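PDB 5C98: Agap007691-pb from Anopheles gambiae, which belongs to the serpin family and is probably a serine protease inhibitor, although its own function is not established. Local coordinates for residues E193-F197 against A350-F354; I79-Q83 against R119-T123; T131-P135 against E157-F161; L107-F113 against H308-S313. All blocks are in the same frame, centred on the assembly; numbering follows the deposited sequence.

Contact 1. Residues E193-F197 against A350-F354; sequences ELFQF and ANRPF
F195 packs one ring face on the backbone of N351 and R352, a mainly apolar contact beside strand 191-194 of the serpin fold. The partner loop joins strands 346-349 and 354-360. In serpins the reactive-centre loop precedes a strand that probably corresponds to 346-349. F195 has CG anti to the backbone N (chi1 -175°), which carries the ring across the gap to this loop. N351 C and R352 N lie over the face. Two carbonyls meet the ring's CH groups: F195 CE2 is 3.4 Å from A350 O, near the ring plane, and F195 CZ is 3.3 Å from R352 O. Beyond them, F195 CE2 reaches the edge of the F354 ring, 4.0 Å from F354 CE2. F372 meets F195 edge-to-face, and F281 meets F354 in the same way.

A single hydrogen bond joins the two backbones. Q196 N donates to N351 O at 2.9 Å, with an N-H...O angle of 162°. The donor stands above the carbonyl plane, 41° out of it. Q196 is the centre of an inverse gamma turn. Its own carbonyl O touches P353 CD at 3.2 Å. R352 turns away and donates from NH2 to P244 O. The ring CH groups probably interact weakly with the two carbonyl oxygens. The rest is apolar packing and one backbone hydrogen bond, with no salt bridge between the segments.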
loop_
_atom_site.group_PDB
_atom_site.type_symbol
_atom_site.label_atom_id
_atom_site.label_comp_id
_atom_site.label_asym_id
_atom_site.label_seq_id
_atom_site.Cartn_x
_atom_site.Cartn_y
_atom_site.Cartn_z
ATOM N N GLU A 193 18.165 -12.389 -17.577
ATOM C CA GLU A 193 18.892 -11.199 -17.956
ATOM C C GLU A 193 19.369 -10.485 -16.705
ATOM O O GLU A 193 18.740 -10.556 -15.640
ATOM C CB GLU A 193 18.037 -10.251 -18.813
ATOM C CG GLU A 193 17.538 -10.891 -20.098
ATOM C CD GLU A 193 16.921 -9.912 -21.082
ATOM O OE1 GLU A 193 17.280 -8.714 -21.063
ATOM O OE2 GLU A 193 16.082 -10.352 -21.903
ATOM N N LEU A 194 20.459 -9.751 -16.864
ATOM C CA LEU A 194 20.989 -8.974 -15.767
ATOM C C LEU A 194 19.956 -7.949 -15.299
ATOM O O LEU A 194 19.255 -7.313 -16.100
ATOM C CB LEU A 194 22.260 -8.260 -16.236
ATOM C CG LEU A 194 22.947 -7.368 -15.212
ATOM C CD1 LEU A 194 24.458 -7.395 -15.478
ATOM C CD2 LEU A 194 22.422 -5.952 -15.267
ATOM N N PHE A 195 19.856 -7.784 -13.988
ATOM C CA PHE A 195 19.149 -6.650 -13.399
ATOM C C PHE A 195 20.098 -6.033 -12.386
ATOM O O PHE A 195 20.716 -6.752 -11.601
ATOM C CB PHE A 195 17.846 -7.101 -12.706
ATOM C CG PHE A 195 17.009 -5.967 -12.192
ATOM C CD1 PHE A 195 17.227 -5.464 -10.939
ATOM C CD2 PHE A 195 15.996 -5.416 -12.960
ATOM C CE1 PHE A 195 16.474 -4.413 -10.448
ATOM C CE2 PHE A 195 15.244 -4.364 -12.475
ATOM C CZ PHE A 195 15.474 -3.876 -11.237
ATOM N N GLN A 196 20.235 -4.715 -12.405
ATOM C CA GLN A 196 21.245 -4.029 -11.593
ATOM C C GLN A 196 20.710 -3.818 -10.181
ATOM O O GLN A 196 20.451 -2.703 -9.742
ATOM C CB GLN A 196 21.660 -2.699 -12.227
ATOM C CG GLN A 196 22.304 -2.782 -13.587
ATOM C CD GLN A 196 23.050 -1.509 -13.996
ATOM O OE1 GLN A 196 23.073 -0.498 -13.272
ATOM N NE2 GLN A 196 23.686 -1.567 -15.160
ATOM N N PHE A 197 20.585 -4.924 -9.447
ATOM C CA PHE A 197 20.109 -4.845 -8.077
ATOM C C PHE A 197 21.106 -4.078 -7.224
ATOM O O PHE A 197 22.320 -4.187 -7.412
ATOM C CB PHE A 197 19.945 -6.237 -7.484
ATOM C CG PHE A 197 18.854 -7.056 -8.116
ATOM C CD1 PHE A 197 17.518 -6.836 -7.793
ATOM C CD2 PHE A 197 19.157 -8.078 -8.985
ATOM C CE1 PHE A 197 16.520 -7.613 -8.354
ATOM C CE2 PHE A 197 18.155 -8.866 -9.520
ATOM C CZ PHE A 197 16.847 -8.632 -9.211
ATOM N N ALA A 350 13.612 -2.021 -18.198
ATOM C CA ALA A 350 13.691 -1.785 -16.761
ATOM C C ALA A 350 14.636 -2.823 -16.166
ATOM O O ALA A 350 14.225 -3.863 -15.650
ATOM C CB ALA A 350 12.305 -1.829 -16.134
ATOM N N ASN A 351 15.936 -2.528 -16.257
ATOM C CA ASN A 351 17.017 -3.408 -15.825
ATOM C C ASN A 351 17.813 -2.789 -14.699
ATOM O O ASN A 351 18.960 -3.173 -14.461
ATOM C CB ASN A 351 17.929 -3.743 -17.001
ATOM C CG ASN A 351 18.413 -2.511 -17.728
ATOM O OD1 ASN A 351 18.434 -1.405 -17.174
ATOM N ND2 ASN A 351 18.775 -2.686 -18.998
ATOM N N ARG A 352 17.221 -1.819 -14.024
ATOM C CA ARG A 352 17.792 -1.160 -12.866
ATOM C C ARG A 352 16.640 -0.741 -11.980
ATOM O O ARG A 352 15.481 -0.773 -12.416
ATOM C CB ARG A 352 18.641 0.053 -13.257
ATOM C CG ARG A 352 18.063 0.935 -14.251
ATOM C CD ARG A 352 19.169 1.863 -14.811
ATOM N NE ARG A 352 18.575 2.945 -15.575
ATOM C CZ ARG A 352 18.145 2.821 -16.825
ATOM N NH1 ARG A 352 18.298 1.667 -17.483
ATOM N NH2 ARG A 352 17.600 3.833 -17.445
ATOM N N PRO A 353 16.903 -0.407 -10.724
ATOM C CA PRO A 353 15.820 -0.164 -9.766
ATOM C C PRO A 353 14.820 0.853 -10.255
ATOM O O PRO A 353 15.178 1.889 -10.832
ATOM C CB PRO A 353 16.556 0.332 -8.521
ATOM C CG PRO A 353 17.885 -0.403 -8.615
ATOM C CD PRO A 353 18.227 -0.393 -10.071
ATOM N N PHE A 354 13.549 0.573 -9.985
ATOM C CA PHE A 354 12.476 1.427 -10.450
ATOM C C PHE A 354 11.426 1.575 -9.361
ATOM O O PHE A 354 11.350 0.773 -8.419
ATOM C CB PHE A 354 11.855 0.888 -11.753
ATOM C CG PHE A 354 11.291 -0.517 -11.658
ATOM C CD1 PHE A 354 10.017 -0.759 -11.210
ATOM C CD2 PHE A 354 12.059 -1.594 -12.056
ATOM C CE1 PHE A 354 9.529 -2.085 -11.154
ATOM C CE2 PHE A 354 11.593 -2.907 -12.005
ATOM C CZ PHE A 354 10.320 -3.148 -11.570
#

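Contact 2. Residues I79-Q83 against R119-T123; sequences IEQQQ and RTFQT
NE2 of Q82, whose amide lies against the F121 ring, is held by two acceptors: the carbonyl O of L48, and water 2 at 3.0 Å from NE2. The contact is helix-on-loop packing in the serpin fold. Helix 75-89 rests on the loop between helix 111-119 and strand 124-128.

Water 2 passes the link on, donating to Q122 O at 2.8 Å. The other end of the amide is bridged too. Water 1 donates to Q82 OE1 at 2.7 Å and accepts from Q122 N. Both ends of the Q82 amide are thus tied to the backbone of Q122, which should fix the rotation of the group. The chain of Q82 is bent at chi2 (-79°), which brings OE1 obliquely to the F121 ring, 3.1 Å from F121 CD1. Amide and ring planes stand 75° apart.

I79 supplies the apolar part. Its CG2 branch meets F121 CE1 at 4.0 Å, and the two side chains cross at about a right angle. L116 of helix 111-119 touches both I79 and F121, so the pocket is shared with that helix. Water 3 adds another bridge, donating to both Q83 O and Q122 OE1.

One direct hydrogen bond crosses between the segments. Q83 NE2 donates to T120 O at 3.2 Å, with a bent N-H...O angle of 142°. The donor sits well above the carbonyl plane. T120 OG1 pairs instead with R115 O, while T120 CG2 lies against the Q83 amide, 3.3 Å from Q83 NE2.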
loop_
_atom_site.group_PDB
_atom_site.type_symbol
_atom_site.label_atom_id
_atom_site.label_comp_id
_atom_site.label_asym_id
_atom_site.label_seq_id
_atom_site.Cartn_x
_atom_site.Cartn_y
_atom_site.Cartn_z
ATOM N N ILE A 79 -17.715 9.482 8.576
ATOM C CA ILE A 79 -18.067 8.062 8.569
ATOM C C ILE A 79 -18.603 7.678 7.200
ATOM O O ILE A 79 -18.186 6.679 6.607
ATOM C CB ILE A 79 -19.087 7.769 9.688
ATOM C CG1 ILE A 79 -18.400 7.866 11.050
ATOM C CG2 ILE A 79 -19.724 6.393 9.511
ATOM C CD1 ILE A 79 -19.382 7.918 12.208
ATOM N N GLU A 80 -19.561 8.459 6.687
ATOM C CA GLU A 80 -20.133 8.149 5.378
ATOM C C GLU A 80 -19.066 8.181 4.290
ATOM O O GLU A 80 -19.085 7.356 3.362
ATOM C CB GLU A 80 -21.253 9.132 5.051
ATOM C CG GLU A 80 -22.484 8.949 5.937
ATOM C CD GLU A 80 -23.722 9.677 5.423
ATOM O OE1 GLU A 80 -23.586 10.590 4.583
ATOM O OE2 GLU A 80 -24.836 9.322 5.861
ATOM N N GLN A 81 -18.136 9.131 4.379
ATOM C CA GLN A 81 -17.055 9.210 3.399
ATOM C C GLN A 81 -16.172 7.964 3.470
ATOM O O GLN A 81 -15.818 7.375 2.442
ATOM C CB GLN A 81 -16.239 10.481 3.638
ATOM C CG GLN A 81 -14.988 10.639 2.761
ATOM C CD GLN A 81 -14.056 11.756 3.248
ATOM O OE1 GLN A 81 -13.180 11.538 4.071
ATOM N NE2 GLN A 81 -14.277 12.959 2.749
ATOM N N GLN A 82 -15.796 7.552 4.675
ATOM C CA GLN A 82 -14.959 6.369 4.803
ATOM C C GLN A 82 -15.653 5.175 4.162
ATOM O O GLN A 82 -15.031 4.412 3.420
ATOM C CB GLN A 82 -14.661 6.097 6.277
ATOM C CG GLN A 82 -13.557 5.080 6.530
ATOM C CD GLN A 82 -13.989 3.638 6.373
ATOM O OE1 GLN A 82 -15.174 3.323 6.295
ATOM N NE2 GLN A 82 -13.028 2.755 6.371
ATOM N N GLN A 83 -16.951 5.030 4.413
ATOM C CA GLN A 83 -17.686 3.873 3.908
ATOM C C GLN A 83 -17.674 3.858 2.389
ATOM O O GLN A 83 -17.480 2.815 1.765
ATOM C CB GLN A 83 -19.130 3.907 4.416
ATOM C CG GLN A 83 -19.286 3.573 5.877
ATOM C CD GLN A 83 -20.716 3.708 6.342
ATOM O OE1 GLN A 83 -21.276 4.804 6.375
ATOM N NE2 GLN A 83 -21.336 2.583 6.644
ATOM N N ARG A 119 -21.284 -3.125 12.893
ATOM C CA ARG A 119 -22.511 -2.920 12.139
ATOM C C ARG A 119 -22.478 -1.740 11.177
ATOM O O ARG A 119 -23.504 -1.456 10.559
ATOM C CB ARG A 119 -23.731 -2.802 13.091
ATOM C CG ARG A 119 -23.763 -3.902 14.183
ATOM C CD ARG A 119 -25.050 -3.922 15.042
ATOM N NE ARG A 119 -25.290 -2.659 15.737
ATOM C CZ ARG A 119 -24.888 -2.371 16.974
ATOM N NH1 ARG A 119 -24.212 -3.251 17.698
ATOM N NH2 ARG A 119 -25.176 -1.186 17.494
ATOM N N THR A 120 -21.340 -1.049 11.018
ATOM C CA THR A 120 -21.246 0.088 10.103
ATOM C C THR A 120 -20.077 -0.080 9.128
ATOM O O THR A 120 -20.277 -0.152 7.912
ATOM C CB THR A 120 -21.081 1.411 10.868
ATOM O OG1 THR A 120 -22.071 1.501 11.902
ATOM C CG2 THR A 120 -21.229 2.581 9.933
ATOM N N PHE A 121 -18.853 -0.128 9.643
ATOM C CA PHE A 121 -17.683 -0.175 8.779
ATOM C C PHE A 121 -17.478 -1.575 8.218
ATOM O O PHE A 121 -17.847 -2.577 8.834
ATOM C CB PHE A 121 -16.430 0.217 9.568
ATOM C CG PHE A 121 -16.375 1.659 9.960
ATOM C CD1 PHE A 121 -16.575 2.682 9.022
ATOM C CD2 PHE A 121 -16.111 1.999 11.267
ATOM C CE1 PHE A 121 -16.509 4.019 9.422
ATOM C CE2 PHE A 121 -16.043 3.307 11.647
ATOM C CZ PHE A 121 -16.227 4.310 10.733
ATOM N N GLN A 122 -16.879 -1.623 7.031
ATOM C CA GLN A 122 -16.465 -2.854 6.355
ATOM C C GLN A 122 -15.118 -3.234 6.951
ATOM O O GLN A 122 -14.062 -2.776 6.510
ATOM C CB GLN A 122 -16.390 -2.551 4.866
ATOM C CG GLN A 122 -15.917 -3.563 3.895
ATOM C CD GLN A 122 -15.944 -2.969 2.474
ATOM O OE1 GLN A 122 -16.627 -1.956 2.203
ATOM N NE2 GLN A 122 -15.195 -3.580 1.574
ATOM N N THR A 123 -15.174 -4.043 8.004
ATOM C CA THR A 123 -13.998 -4.480 8.735
ATOM C C THR A 123 -14.404 -5.708 9.535
ATOM O O THR A 123 -15.576 -6.085 9.583
ATOM C CB THR A 123 -13.435 -3.356 9.631
ATOM O OG1 THR A 123 -12.131 -3.726 10.089
ATOM C CG2 THR A 123 -14.316 -3.069 10.836
HETATM O O HOH W 1 -16.218 0.879 5.692
HETATM O O HOH W 2 -13.562 -0.163 5.772
HETATM O O HOH W 3 -17.514 0.541 3.265
#

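Contact 3. Residues T131-P135 against E157-F161; sequences TDDIP and EGDVF
D133 and E157 cross at about a right angle, with their carboxylate planes 74° apart. The two carboxylates do not meet. Instead the D133 side chain rests on the base of E157: D133 OD2 lies 3.8 Å from E157 CB, and D133 CB packs 3.6 Å from the backbone O of E157. The carboxylates keep their distance: D133 OD1 and E157 OE2 are 5.8 Å apart, which probably eases the repulsion between like charges. D133 CG sits between its own backbone N and carbonyl carbon (chi1 57°). This turns the carboxylate toward E157 and F161. The F161 ring is met obliquely, its CD1 3.6 Å from D133 OD2 and its plane 54° from that of the carboxylate.

A bend at chi2 of E157 brings its carboxylate to I134. There I134 CD1 comes to 3.2 Å from E157 OE2. The same oxygen receives a hydrogen bond from water 4 at 2.7 Å, and that water also donates to I134 O at 2.8 Å. The water is thus a polar bridge from the side chain of E157 to the first turn of helix 133-146. D132 is the N-cap of this helix, through a weak bond from I134 N to D132 OD1.

V160 closes the inner side, with CG2 against D133 O at 3.7 Å. It also touches S136 and A137 of helix 133-146, and M170 and F172 of strand 169-177. V160 thus packs the short, weakly bonded helix about 157-160 against both helix 133-146 and that strand. D159 ties it further to K286 of strand 270-287 by a salt bridge.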
loop_
_atom_site.group_PDB
_atom_site.type_symbol
_atom_site.label_atom_id
_atom_site.label_comp_id
_atom_site.label_asym_id
_atom_site.label_seq_id
_atom_site.Cartn_x
_atom_site.Cartn_y
_atom_site.Cartn_z
ATOM N N THR A 131 -2.522 -10.808 25.747
ATOM C CA THR A 131 -1.369 -11.190 26.552
ATOM C C THR A 131 -0.635 -12.402 25.982
ATOM O O THR A 131 0.448 -12.742 26.482
ATOM C CB THR A 131 -1.767 -11.488 28.003
ATOM O OG1 THR A 131 -2.293 -12.816 28.101
ATOM C CG2 THR A 131 -2.781 -10.486 28.527
ATOM N N ASP A 132 -1.180 -13.049 24.948
ATOM C CA ASP A 132 -0.632 -14.284 24.385
ATOM C C ASP A 132 -0.388 -14.085 22.894
ATOM O O ASP A 132 -1.337 -14.029 22.105
ATOM C CB ASP A 132 -1.589 -15.450 24.627
ATOM C CG ASP A 132 -0.947 -16.799 24.342
ATOM O OD1 ASP A 132 0.177 -16.835 23.791
ATOM O OD2 ASP A 132 -1.577 -17.828 24.650
ATOM N N ASP A 133 0.882 -13.975 22.504
ATOM C CA ASP A 133 1.171 -13.666 21.111
ATOM C C ASP A 133 0.781 -14.784 20.146
ATOM O O ASP A 133 0.582 -14.491 18.962
ATOM C CB ASP A 133 2.631 -13.241 20.916
ATOM C CG ASP A 133 3.624 -14.271 21.400
ATOM O OD1 ASP A 133 3.219 -15.393 21.769
ATOM O OD2 ASP A 133 4.826 -13.948 21.397
ATOM N N ILE A 134 0.627 -16.024 20.602
ATOM C CA ILE A 134 0.407 -17.139 19.672
ATOM C C ILE A 134 -1.007 -17.072 19.092
ATOM O O ILE A 134 -1.170 -17.049 17.860
ATOM C CB ILE A 134 0.706 -18.492 20.340
ATOM C CG1 ILE A 134 2.197 -18.583 20.707
ATOM C CG2 ILE A 134 0.296 -19.658 19.436
ATOM C CD1 ILE A 134 3.128 -18.767 19.533
ATOM N N PRO A 135 -2.053 -17.035 19.917
ATOM C CA PRO A 135 -3.406 -16.919 19.347
ATOM C C PRO A 135 -3.649 -15.584 18.699
ATOM O O PRO A 135 -4.428 -15.488 17.738
ATOM C CB PRO A 135 -4.332 -17.130 20.555
ATOM C CG PRO A 135 -3.477 -16.808 21.747
ATOM C CD PRO A 135 -2.096 -17.283 21.368
ATOM N N GLU A 157 4.622 -13.515 15.450
ATOM C CA GLU A 157 4.223 -13.319 16.838
ATOM C C GLU A 157 4.851 -12.066 17.433
ATOM O O GLU A 157 4.231 -11.397 18.273
ATOM C CB GLU A 157 4.589 -14.550 17.658
ATOM C CG GLU A 157 3.563 -15.664 17.554
ATOM C CD GLU A 157 3.829 -16.647 16.423
ATOM O OE1 GLU A 157 4.632 -16.335 15.508
ATOM O OE2 GLU A 157 3.236 -17.747 16.456
ATOM N N GLY A 158 6.069 -11.724 17.004
ATOM C CA GLY A 158 6.716 -10.531 17.515
ATOM C C GLY A 158 5.961 -9.249 17.219
ATOM O O GLY A 158 6.093 -8.265 17.951
ATOM N N ASP A 159 5.154 -9.236 16.151
ATOM C CA ASP A 159 4.461 -8.012 15.772
ATOM C C ASP A 159 3.312 -7.696 16.713
ATOM O O ASP A 159 2.863 -6.542 16.768
ATOM C CB ASP A 159 3.933 -8.128 14.335
ATOM C CG ASP A 159 5.041 -8.253 13.312
ATOM O OD1 ASP A 159 5.951 -7.401 13.324
ATOM O OD2 ASP A 159 5.021 -9.214 12.507
ATOM N N VAL A 160 2.794 -8.691 17.433
ATOM C CA VAL A 160 1.677 -8.484 18.347
ATOM C C VAL A 160 2.082 -8.655 19.799
ATOM O O VAL A 160 1.249 -8.455 20.690
ATOM C CB VAL A 160 0.479 -9.394 18.014
ATOM C CG1 VAL A 160 -0.119 -9.026 16.658
ATOM C CG2 VAL A 160 0.886 -10.863 18.074
ATOM N N PHE A 161 3.339 -8.984 20.068
ATOM C CA PHE A 161 3.773 -9.295 21.420
ATOM C C PHE A 161 3.894 -8.041 22.280
ATOM O O PHE A 161 4.300 -6.975 21.807
ATOM C CB PHE A 161 5.146 -9.956 21.377
ATOM C CG PHE A 161 5.771 -10.066 22.723
ATOM C CD1 PHE A 161 5.432 -11.111 23.556
ATOM C CD2 PHE A 161 6.638 -9.087 23.183
ATOM C CE1 PHE A 161 5.959 -11.197 24.822
ATOM C CE2 PHE A 161 7.175 -9.177 24.450
ATOM C CZ PHE A 161 6.833 -10.231 25.269
HETATM O O HOH W 4 0.576 -17.969 15.923
#

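Contact 4. Residues L107-F113 against H308-S313; sequences LRLDSEF and HVFHDS
The guanidinium of R108 lies flat on the H311 ring, centres 3.6 Å apart and planes 7° from parallel. The F310 ring is sandwiched. L107 CD1 stands over one face, 3.8 Å from the centroid, and V309 CG1 covers the opposite face. R108 O lies at the F310 edge, in the ring plane. V309 CG1 also sits over the F113 ring, 3.9 Å from its centroid, so one methyl serves two aromatic faces. The H308 ring takes D110 CB off-centre in a CH-pi contact.

These groups are set by a short antiparallel meeting of two backbones, a single bridge in which L109 and F310 form the non-hydrogen-bonded pair. H311 N donates to R108 O at 2.8 Å, nearly straight at 174°. D110 N donates to V309 O, also at 2.8 Å. The bridge joins the segment leading into helix 111-119 to the loop that leads from helix 300-303 toward strand 320-328.

D110 is the N-cap of helix 111-119, with OD2 accepting from E112 N. Water 7 donates to the same D110 OD2 at 2.7 Å and to H308 O at 2.7 Å, linking the cap to the second loop. Water 5 similarly joins R108 O to D312 N.

R108 and H311 both have CG anti to the backbone N, and their side chains cross at a slant, with the flat groups stacked. Both residues are exposed. A flat guanidinium-imidazole pair at this spacing would probably favour a neutral histidine, because a protonated ring would set two positive charges face to face.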
loop_
_atom_site.group_PDB
_atom_site.type_symbol
_atom_site.label_atom_id
_atom_site.label_comp_id
_atom_site.label_asym_id
_atom_site.label_seq_id
_atom_site.Cartn_x
_atom_site.Cartn_y
_atom_site.Cartn_z
ATOM N N LEU A 107 -11.941 -7.185 28.002
ATOM C CA LEU A 107 -12.485 -5.849 28.213
ATOM C C LEU A 107 -13.780 -5.703 27.425
ATOM O O LEU A 107 -13.775 -5.802 26.196
ATOM C CB LEU A 107 -11.480 -4.780 27.779
ATOM C CG LEU A 107 -10.130 -4.766 28.508
ATOM C CD1 LEU A 107 -9.255 -3.658 27.962
ATOM C CD2 LEU A 107 -10.349 -4.585 30.003
ATOM N N ARG A 108 -14.864 -5.388 28.123
ATOM C CA ARG A 108 -16.121 -5.105 27.449
ATOM C C ARG A 108 -15.976 -3.884 26.548
ATOM O O ARG A 108 -15.368 -2.882 26.926
ATOM C CB ARG A 108 -17.211 -4.863 28.493
ATOM C CG ARG A 108 -18.588 -4.680 27.913
ATOM C CD ARG A 108 -19.626 -4.565 29.023
ATOM N NE ARG A 108 -20.719 -3.661 28.681
ATOM C CZ ARG A 108 -21.653 -3.273 29.546
ATOM N NH1 ARG A 108 -21.622 -3.714 30.797
ATOM N NH2 ARG A 108 -22.620 -2.446 29.161
ATOM N N LEU A 109 -16.521 -3.993 25.344
ATOM C CA LEU A 109 -16.485 -2.916 24.365
ATOM C C LEU A 109 -17.575 -1.884 24.628
ATOM O O LEU A 109 -18.668 -2.198 25.099
ATOM C CB LEU A 109 -16.680 -3.484 22.960
ATOM C CG LEU A 109 -15.561 -4.435 22.505
ATOM C CD1 LEU A 109 -15.927 -5.092 21.195
ATOM C CD2 LEU A 109 -14.252 -3.663 22.372
ATOM N N ASP A 110 -17.276 -0.634 24.274
ATOM C CA ASP A 110 -18.283 0.412 24.337
ATOM C C ASP A 110 -19.310 0.206 23.232
ATOM O O ASP A 110 -18.995 -0.288 22.142
ATOM C CB ASP A 110 -17.634 1.784 24.172
ATOM C CG ASP A 110 -18.662 2.908 24.162
ATOM O OD1 ASP A 110 -19.272 3.113 25.214
ATOM O OD2 ASP A 110 -18.837 3.540 23.098
ATOM N N SER A 111 -20.538 0.648 23.507
ATOM C CA SER A 111 -21.648 0.431 22.581
ATOM C C SER A 111 -21.460 1.150 21.253
ATOM O O SER A 111 -21.907 0.650 20.217
ATOM C CB SER A 111 -22.964 0.826 23.247
ATOM O OG SER A 111 -22.884 2.162 23.715
ATOM N N GLU A 112 -20.825 2.325 21.247
ATOM C CA GLU A 112 -20.625 3.013 19.977
ATOM C C GLU A 112 -19.535 2.341 19.154
ATOM O O GLU A 112 -19.630 2.280 17.921
ATOM C CB GLU A 112 -20.331 4.495 20.207
ATOM C CG GLU A 112 -21.605 5.284 20.517
ATOM C CD GLU A 112 -22.463 5.482 19.273
ATOM O OE1 GLU A 112 -22.043 6.311 18.422
ATOM O OE2 GLU A 112 -23.511 4.808 19.152
ATOM N N PHE A 113 -18.481 1.836 19.805
ATOM C CA PHE A 113 -17.483 1.065 19.080
ATOM C C PHE A 113 -18.126 -0.154 18.430
ATOM O O PHE A 113 -17.853 -0.463 17.267
ATOM C CB PHE A 113 -16.377 0.623 20.030
ATOM C CG PHE A 113 -15.345 -0.255 19.375
ATOM C CD1 PHE A 113 -14.293 0.285 18.667
ATOM C CD2 PHE A 113 -15.452 -1.619 19.428
ATOM C CE1 PHE A 113 -13.361 -0.514 18.033
ATOM C CE2 PHE A 113 -14.505 -2.423 18.807
ATOM C CZ PHE A 113 -13.463 -1.861 18.108
ATOM N N HIS A 308 -11.923 6.023 22.398
ATOM C CA HIS A 308 -12.971 5.446 23.238
ATOM C C HIS A 308 -13.430 4.141 22.611
ATOM O O HIS A 308 -14.286 4.116 21.734
ATOM C CB HIS A 308 -14.132 6.411 23.395
ATOM C CG HIS A 308 -15.197 5.916 24.313
ATOM N ND1 HIS A 308 -16.503 6.337 24.224
ATOM C CD2 HIS A 308 -15.153 5.035 25.339
ATOM C CE1 HIS A 308 -17.221 5.731 25.150
ATOM N NE2 HIS A 308 -16.425 4.936 25.840
ATOM N N VAL A 309 -12.831 3.042 23.063
ATOM C CA VAL A 309 -13.120 1.714 22.548
ATOM C C VAL A 309 -13.853 0.861 23.570
ATOM O O VAL A 309 -14.759 0.105 23.212
ATOM C CB VAL A 309 -11.810 1.033 22.135
ATOM C CG1 VAL A 309 -12.030 -0.439 21.768
ATOM C CG2 VAL A 309 -11.172 1.817 21.012
ATOM N N PHE A 310 -13.462 0.961 24.835
ATOM C CA PHE A 310 -13.927 0.054 25.874
ATOM C C PHE A 310 -14.964 0.688 26.798
ATOM O O PHE A 310 -15.066 1.907 26.948
ATOM C CB PHE A 310 -12.721 -0.427 26.669
ATOM C CG PHE A 310 -11.726 -1.167 25.826
ATOM C CD1 PHE A 310 -12.023 -2.432 25.365
ATOM C CD2 PHE A 310 -10.534 -0.585 25.428
ATOM C CE1 PHE A 310 -11.159 -3.118 24.557
ATOM C CE2 PHE A 310 -9.661 -1.275 24.626
ATOM C CZ PHE A 310 -9.974 -2.541 24.188
ATOM N N HIS A 311 -15.743 -0.186 27.429
ATOM C CA HIS A 311 -16.826 0.243 28.289
ATOM C C HIS A 311 -16.319 0.954 29.541
ATOM O O HIS A 311 -16.785 2.053 29.870
ATOM C CB HIS A 311 -17.637 -0.988 28.674
ATOM C CG HIS A 311 -18.693 -0.709 29.684
ATOM N ND1 HIS A 311 -19.818 0.019 29.378
ATOM C CD2 HIS A 311 -18.782 -1.016 30.998
ATOM C CE1 HIS A 311 -20.574 0.121 30.457
ATOM N NE2 HIS A 311 -19.966 -0.494 31.455
ATOM N N ASP A 312 -15.394 0.334 30.273
ATOM C CA ASP A 312 -15.010 0.853 31.587
ATOM C C ASP A 312 -13.515 0.704 31.847
ATOM O O ASP A 312 -13.103 0.308 32.943
ATOM C CB ASP A 312 -15.798 0.156 32.695
ATOM C CG ASP A 312 -15.646 -1.356 32.659
ATOM O OD1 ASP A 312 -14.710 -1.853 31.999
ATOM O OD2 ASP A 312 -16.472 -2.051 33.291
ATOM N N SER A 313 -12.676 1.016 30.859
ATOM C CA SER A 313 -11.238 0.988 31.074
ATOM C C SER A 313 -10.510 2.275 30.699
ATOM O O SER A 313 -9.285 2.331 30.843
ATOM C CB SER A 313 -10.605 -0.207 30.349
ATOM O OG SER A 313 -10.664 -0.043 28.951
HETATM O O HOH W 5 -14.044 -2.201 29.413
HETATM O O HOH W 6 -14.616 -4.794 31.044
HETATM O O HOH W 7 -16.932 4.314 21.296
#

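In the fold
From the N terminus, contact 2 opens first on helix 75-89 and closes at 119-123. Contact 4 opens within that span, at 107-113, and closes only at 308-313, so the two cross. Helix 111-119 runs between them, and their nearest atoms are about 5 Å apart. Contact 3 opens and closes within the span of contact 4, tying helix 133-146 to the short helix about 157-160. Contact 1 opens at 193-197, still within that span, and closes at 350-354, so it crosses contact 4. It ties the segment at strand 191-194 to the loop between strands 346-349 and 354-360. Contacts 1 and 4 lie on opposite sides of the chain's centre, their own centres about 51 Å apart.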